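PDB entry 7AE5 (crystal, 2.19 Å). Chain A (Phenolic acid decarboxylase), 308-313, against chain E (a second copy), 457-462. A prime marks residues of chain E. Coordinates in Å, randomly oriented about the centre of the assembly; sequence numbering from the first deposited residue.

Chain A, residues 308-313: LYLGIP
Chain E (457-462) LLDPPD

Contact between two copies of phenolic acid decarboxylase: chain A 308-313 against chain E 457-462, both without regular helix or strand, their touching parts running 123° apart and burying 317 Å² in all. The register is set where Gly311 CA lies 5.0 Å from Leu458′ CA. Chain A is extended from Leu308 to Leu310 (phi/psi -127/136, -98/139, -134/139), passes through Gly311 at -151/-144 and continues at Ile312 with -63/128. In chain E, Leu458′ (-88/80) leads into Asp459′, Pro460′ and Pro461′, all near -60/150; a weak hydrogen bond runs from Asp459′ N to Leu457′ O (3.1 Å).

Leu458′ gives up the most surface. Its CA-to-CB bond points toward chain A, and with chi1 -62° (m) and chi2 160° (t) it brings CD1 to 3.7 Å from Gly311 CA, 4.0 Å from Leu310 O and 4.4 Å from Leu310 CG. Gly311 has no side chain; an ideal CB there would point sideways and lie 2.4 Å from Tyr309 OH, a clash within chain A itself.

Ile312, next in covered area, starts sideways, but its m,t side chain ends nearer chain E, with CG1 3.7 Å from Leu458′ O.

Tyr309 (chi1 171°, t; chi2 82°) also leaves its backbone sideways and reaches across with its ring. Its CE1 packs 3.8 Å from Pro461′ CG, which approaches the ring obliquely, and its OH lies 3.4 Å from Pro461′ CD. Pro461′ is C-gamma exo, its CA-to-CB bond directed toward chain A.

No direct hydrogen bond crosses the contact; water 1 bridges it: it accepts from Ile312 N (2.9 Å from the water O), donates to Leu458′ O (3.1 Å from the water O) and hydrogen-bonds Tyr309 OH at 3.3 Å from its O.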

# COMPACT_ATOMS: atom_id res chain seq x y z
N LEU A 308 37.86 20.55 16.64
CA LEU A 308 36.98 19.40 16.45
C LEU A 308 37.17 18.81 15.07
O LEU A 308 37.26 19.53 14.07
CB LEU A 308 35.51 19.82 16.65
CG LEU A 308 34.40 18.80 16.38
CD1 LEU A 308 33.29 18.98 17.39
CD2 LEU A 308 33.84 18.96 14.96
N TYR A 309 37.23 17.48 15.01
CA TYR A 309 37.16 16.76 13.74
C TYR A 309 35.75 16.25 13.52
O TYR A 309 35.10 15.77 14.46
CB TYR A 309 38.14 15.57 13.70
CG TYR A 309 37.91 14.70 12.49
CD1 TYR A 309 38.44 15.05 11.25
CD2 TYR A 309 37.13 13.55 12.57
CE1 TYR A 309 38.22 14.26 10.13
CE2 TYR A 309 36.90 12.76 11.45
CZ TYR A 309 37.45 13.12 10.24
OH TYR A 309 37.23 12.34 9.12
N LEU A 310 35.28 16.35 12.29
CA LEU A 310 34.01 15.75 11.90
C LEU A 310 34.19 15.01 10.58
O LEU A 310 34.89 15.48 9.68
CB LEU A 310 32.90 16.81 11.77
CG LEU A 310 32.77 17.66 10.51
CD1 LEU A 310 31.45 18.41 10.53
CD2 LEU A 310 33.94 18.62 10.37
N GLY A 311 33.57 13.84 10.50
CA GLY A 311 33.60 13.03 9.28
C GLY A 311 32.36 12.21 9.20
O GLY A 311 31.27 12.66 9.60
N ILE A 312 32.49 10.99 8.68
CA ILE A 312 31.35 10.07 8.70
C ILE A 312 30.98 9.77 10.15
O ILE A 312 31.86 9.41 10.95
CB ILE A 312 31.68 8.78 7.94
CG1 ILE A 312 31.93 9.09 6.46
CG2 ILE A 312 30.55 7.76 8.09
CD1 ILE A 312 32.53 7.93 5.69
N PRO A 313 29.72 9.93 10.55
CA PRO A 313 29.34 9.67 11.95
C PRO A 313 29.62 8.23 12.35
O PRO A 313 29.63 7.32 11.51
CB PRO A 313 27.84 9.98 11.97
CG PRO A 313 27.66 10.98 10.86
CD PRO A 313 28.60 10.51 9.78
N LEU E 457 31.00 12.33 0.41
CA LEU E 457 31.20 11.97 1.80
C LEU E 457 32.54 12.49 2.31
O LEU E 457 33.45 12.80 1.53
CB LEU E 457 31.14 10.46 1.98
CG LEU E 457 29.75 9.85 1.78
CD1 LEU E 457 29.87 8.35 1.72
CD2 LEU E 457 28.83 10.27 2.91
N LEU E 458 32.66 12.57 3.63
CA LEU E 458 33.89 13.00 4.28
C LEU E 458 34.76 11.76 4.51
O LEU E 458 34.81 11.19 5.60
CB LEU E 458 33.59 13.73 5.59
CG LEU E 458 32.78 15.02 5.48
CD1 LEU E 458 32.15 15.37 6.82
CD2 LEU E 458 33.65 16.15 4.99
N ASP E 459 35.44 11.34 3.44
CA ASP E 459 36.35 10.20 3.50
C ASP E 459 37.39 10.42 4.59
O ASP E 459 37.80 11.56 4.84
CB ASP E 459 37.03 9.99 2.14
CG ASP E 459 36.03 9.69 1.03
OD1 ASP E 459 35.09 8.92 1.27
OD2 ASP E 459 36.21 10.23 -0.09
N PRO E 460 37.82 9.36 5.27
CA PRO E 460 38.75 9.55 6.39
C PRO E 460 40.07 10.12 5.92
O PRO E 460 40.51 9.85 4.79
CB PRO E 460 38.92 8.12 6.95
CG PRO E 460 38.45 7.21 5.87
CD PRO E 460 37.40 7.96 5.13
N PRO E 461 40.74 10.92 6.75
CA PRO E 461 42.02 11.50 6.34
C PRO E 461 43.09 10.42 6.16
O PRO E 461 42.98 9.31 6.67
CB PRO E 461 42.38 12.44 7.51
CG PRO E 461 41.09 12.66 8.24
CD PRO E 461 40.31 11.39 8.07
N ASP E 462 44.13 10.79 5.42
CA ASP E 462 45.25 9.88 5.21
C ASP E 462 45.88 9.49 6.54
O ASP E 462 46.03 10.32 7.44
CB ASP E 462 46.29 10.55 4.31
CG ASP E 462 46.12 10.19 2.85
OD1 ASP E 462 47.05 10.47 2.06
OD2 ASP E 462 45.06 9.63 2.48
O HOH W 1 35.15 9.94 8.39